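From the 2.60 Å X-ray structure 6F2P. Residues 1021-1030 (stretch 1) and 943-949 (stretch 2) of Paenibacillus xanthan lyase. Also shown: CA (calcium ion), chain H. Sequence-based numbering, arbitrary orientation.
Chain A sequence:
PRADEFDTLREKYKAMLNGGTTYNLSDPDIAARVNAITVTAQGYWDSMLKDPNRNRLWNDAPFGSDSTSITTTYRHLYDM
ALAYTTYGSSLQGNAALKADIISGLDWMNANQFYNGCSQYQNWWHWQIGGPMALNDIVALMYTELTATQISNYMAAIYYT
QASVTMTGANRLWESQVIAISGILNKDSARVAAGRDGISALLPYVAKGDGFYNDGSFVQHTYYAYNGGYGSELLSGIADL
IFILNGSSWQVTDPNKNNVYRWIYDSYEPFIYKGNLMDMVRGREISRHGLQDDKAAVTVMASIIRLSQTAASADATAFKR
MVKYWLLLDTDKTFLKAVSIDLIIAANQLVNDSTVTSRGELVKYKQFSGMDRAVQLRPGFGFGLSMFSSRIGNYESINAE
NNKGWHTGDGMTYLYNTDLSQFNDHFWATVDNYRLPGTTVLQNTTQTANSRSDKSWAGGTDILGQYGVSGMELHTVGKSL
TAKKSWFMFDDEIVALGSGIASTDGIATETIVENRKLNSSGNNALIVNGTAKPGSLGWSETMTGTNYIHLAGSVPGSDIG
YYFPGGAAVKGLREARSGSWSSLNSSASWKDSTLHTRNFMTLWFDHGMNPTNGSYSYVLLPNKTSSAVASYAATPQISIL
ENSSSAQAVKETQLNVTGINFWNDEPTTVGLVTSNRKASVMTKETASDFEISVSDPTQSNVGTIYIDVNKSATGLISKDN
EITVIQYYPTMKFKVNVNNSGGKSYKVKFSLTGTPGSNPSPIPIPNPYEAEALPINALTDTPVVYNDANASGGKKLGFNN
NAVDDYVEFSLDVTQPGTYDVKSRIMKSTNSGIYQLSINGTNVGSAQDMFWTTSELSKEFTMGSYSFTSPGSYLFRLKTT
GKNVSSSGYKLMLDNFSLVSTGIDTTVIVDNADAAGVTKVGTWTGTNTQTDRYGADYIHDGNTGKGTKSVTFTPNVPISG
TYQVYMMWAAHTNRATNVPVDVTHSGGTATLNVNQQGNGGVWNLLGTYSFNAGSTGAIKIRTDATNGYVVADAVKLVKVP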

# COMPACT_ATOMS: atom_id res chain seq x y z
N ARG A 1021 15.09 -65.79 -4.56
CA ARG A 1021 15.21 -66.87 -5.54
C ARG A 1021 14.97 -68.21 -4.85
O ARG A 1021 14.92 -68.29 -3.62
CB ARG A 1021 16.59 -66.86 -6.21
CG ARG A 1021 16.77 -65.83 -7.33
CD ARG A 1021 18.21 -65.33 -7.40
NE ARG A 1021 19.17 -66.39 -7.11
CZ ARG A 1021 20.28 -66.24 -6.39
NH1 ARG A 1021 20.58 -65.06 -5.87
NH2 ARG A 1021 21.09 -67.27 -6.18
N THR A 1022 14.80 -69.27 -5.65
CA THR A 1022 14.48 -70.58 -5.09
C THR A 1022 15.50 -71.67 -5.45
O THR A 1022 15.31 -72.84 -5.12
CB THR A 1022 13.07 -71.05 -5.50
OG1 THR A 1022 12.98 -71.11 -6.93
CG2 THR A 1022 12.01 -70.08 -4.96
N ASP A 1023 16.58 -71.26 -6.12
CA ASP A 1023 17.62 -72.19 -6.58
C ASP A 1023 18.20 -73.01 -5.43
O ASP A 1023 18.63 -72.46 -4.42
CB ASP A 1023 18.75 -71.42 -7.27
CG ASP A 1023 18.25 -70.50 -8.38
OD1 ASP A 1023 17.80 -69.38 -8.07
OD2 ASP A 1023 18.32 -70.90 -9.57
N ALA A 1024 18.19 -74.33 -5.60
CA ALA A 1024 18.82 -75.27 -4.67
C ALA A 1024 18.26 -75.27 -3.25
O ALA A 1024 18.91 -75.77 -2.32
CB ALA A 1024 20.34 -75.06 -4.65
N THR A 1025 17.06 -74.74 -3.07
CA THR A 1025 16.46 -74.65 -1.74
C THR A 1025 15.98 -76.01 -1.22
O THR A 1025 15.35 -76.78 -1.95
CB THR A 1025 15.32 -73.60 -1.67
OG1 THR A 1025 14.55 -73.65 -2.88
CG2 THR A 1025 15.91 -72.21 -1.52
N ASN A 1026 16.30 -76.29 0.04
CA ASN A 1026 16.02 -77.59 0.64
C ASN A 1026 14.66 -77.71 1.34
O ASN A 1026 14.41 -78.67 2.08
CB ASN A 1026 17.16 -78.00 1.58
CG ASN A 1026 17.35 -77.04 2.74
OD1 ASN A 1026 16.39 -76.52 3.30
ND2 ASN A 1026 18.61 -76.81 3.11
N GLY A 1027 13.80 -76.72 1.11
CA GLY A 1027 12.47 -76.71 1.69
C GLY A 1027 11.60 -75.62 1.09
O GLY A 1027 11.87 -75.12 -0.00
N TYR A 1028 10.54 -75.25 1.82
CA TYR A 1028 9.60 -74.24 1.35
C TYR A 1028 10.22 -72.84 1.36
O TYR A 1028 10.89 -72.45 2.32
CB TYR A 1028 8.33 -74.25 2.21
CG TYR A 1028 7.34 -75.33 1.84
CD1 TYR A 1028 6.46 -75.16 0.79
CD2 TYR A 1028 7.28 -76.52 2.56
CE1 TYR A 1028 5.55 -76.15 0.45
CE2 TYR A 1028 6.38 -77.51 2.23
CZ TYR A 1028 5.52 -77.32 1.17
OH TYR A 1028 4.61 -78.29 0.82
N VAL A 1029 9.98 -72.09 0.29
CA VAL A 1029 10.46 -70.72 0.20
C VAL A 1029 9.33 -69.70 0.41
O VAL A 1029 8.42 -69.61 -0.40
CB VAL A 1029 11.16 -70.45 -1.16
CG1 VAL A 1029 11.62 -69.00 -1.26
CG2 VAL A 1029 12.32 -71.40 -1.35
N VAL A 1030 9.41 -68.94 1.50
CA VAL A 1030 8.39 -67.94 1.82
C VAL A 1030 8.81 -66.53 1.39
O VAL A 1030 9.96 -66.14 1.56
CB VAL A 1030 8.06 -67.95 3.34
CG1 VAL A 1030 7.27 -66.72 3.76
CG2 VAL A 1030 7.31 -69.23 3.72
CA CA H . 17.68 -70.30 -12.37
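Stretch 2, residues 943-949: TGKGTKS

Stretch 2 packs on stretch 1 as one loop against another, held by a few polar bonds that centre on the hydroxyl of Thr-1022 and the amine of Lys-945. The contact is modest, with 387 Å² buried in total. Most of each stretch is irregular, and no helix is present in either.

The two stretches run in opposite directions. Arg-1021 lies beside Ser-949, with their CA atoms 4.7 Å apart. Further along stretch 1 and further back along stretch 2, Asp-1023 meets Gly-946, CA to CA at 3.7 Å. From Thr-1022 to Thr-1025, stretch 1 folds into a type II beta turn. Thr-1025 N donates to Thr-1022 O at 3.3 Å, and Thr-1025 OG1 donates to the same oxygen at 2.5 Å. Ala-1024, at the third position of the turn, has a positive phi of 62° and points its CB away from stretch 2.

Thr-1022 points toward stretch 2, with chi1 in the p well. Its OG1 accepts a hydrogen bond from Gly-946 N at 3.1 Å. A second, weak bond comes from Lys-948 N to the same OG1 at 3.5 Å. One side chain thus ties down two backbone amides of the loop.

Lys-945 has the largest covered area, 90 Å². Its CA-to-CB bond points sideways, but the chain extends along stretch 1, with chi3 and chi4 both t. Lys-945 CD passes 3.6 Å from Thr-1022 O. At the end, Lys-945 NZ donates to Thr-1025 OG1 at 3.1 Å and to Gly-1027 O at 2.9 Å. Lys-945 NZ also lies 3.9 Å from Val-1029 CG2. The lysine therefore reaches beyond the turn that Thr-1022 begins.

Gly-946 sits close against Asp-1023. Its CA is 3.2 Å from Asp-1023 OD2, and an ideal CB on the glycine would clash with that oxygen at 3.0 Å. The positive phi of 74° also favours glycine here. Within stretch 1, Asp-1023 OD1 forms a salt bridge with Arg-1021 NE at 3.4 Å; the hydrogen bond in it is weak.

A calcium ion lies beside this junction. Gly-946 O binds it at 2.6 Å, and waters 1 and 2 each bind it at 2.7 Å from their O atoms. The O of water 1 donates to Asp-1023 OD1 at 3.1 Å. Asp-1023 is thus linked to the ion through water, while stretch 2 supplies a direct ligand.

Lys-948 is different from Lys-945, because its side-chain end leads away from stretch 1. Its NZ donates instead to Thr-943 O at 2.8 Å, within stretch 2.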

# COMPACT_ATOMS: atom_id res chain seq x y z
N THR A 943 8.45 -76.59 -4.79
CA THR A 943 8.58 -77.17 -6.12
C THR A 943 8.88 -76.11 -7.18
O THR A 943 8.64 -74.92 -6.97
CB THR A 943 7.33 -77.98 -6.51
OG1 THR A 943 7.49 -78.52 -7.83
CG2 THR A 943 6.09 -77.09 -6.47
N GLY A 944 9.39 -76.56 -8.32
CA GLY A 944 9.83 -75.67 -9.38
C GLY A 944 11.06 -74.88 -8.96
O GLY A 944 11.11 -73.66 -9.12
N LYS A 945 12.06 -75.59 -8.43
CA LYS A 945 13.27 -74.95 -7.90
C LYS A 945 14.10 -74.25 -8.97
O LYS A 945 14.29 -74.77 -10.07
CB LYS A 945 14.13 -75.97 -7.14
CG LYS A 945 13.46 -76.55 -5.90
CD LYS A 945 12.86 -75.45 -5.04
CE LYS A 945 12.24 -76.01 -3.78
NZ LYS A 945 11.75 -74.92 -2.89
N GLY A 946 14.60 -73.06 -8.63
CA GLY A 946 15.44 -72.30 -9.54
C GLY A 946 14.70 -71.67 -10.69
O GLY A 946 15.31 -71.14 -11.63
N THR A 947 13.37 -71.71 -10.63
CA THR A 947 12.52 -71.18 -11.69
C THR A 947 11.75 -69.98 -11.17
O THR A 947 11.41 -69.08 -11.93
CB THR A 947 11.49 -72.22 -12.16
OG1 THR A 947 11.99 -73.54 -11.91
CG2 THR A 947 11.19 -72.05 -13.64
N LYS A 948 11.48 -69.99 -9.87
CA LYS A 948 10.62 -69.00 -9.24
C LYS A 948 11.42 -67.82 -8.66
O LYS A 948 12.61 -67.95 -8.36
CB LYS A 948 9.80 -69.65 -8.12
CG LYS A 948 9.22 -71.01 -8.46
CD LYS A 948 7.75 -70.91 -8.86
CE LYS A 948 7.06 -72.26 -8.73
NZ LYS A 948 7.00 -72.74 -7.32
N SER A 949 10.75 -66.68 -8.51
CA SER A 949 11.33 -65.50 -7.87
C SER A 949 10.28 -64.45 -7.49
O SER A 949 9.25 -64.30 -8.16
CB SER A 949 12.41 -64.86 -8.76
OG SER A 949 11.85 -64.23 -9.90
O HOH W 1 16.51 -68.45 -10.73
O HOH W 2 19.22 -68.26 -11.62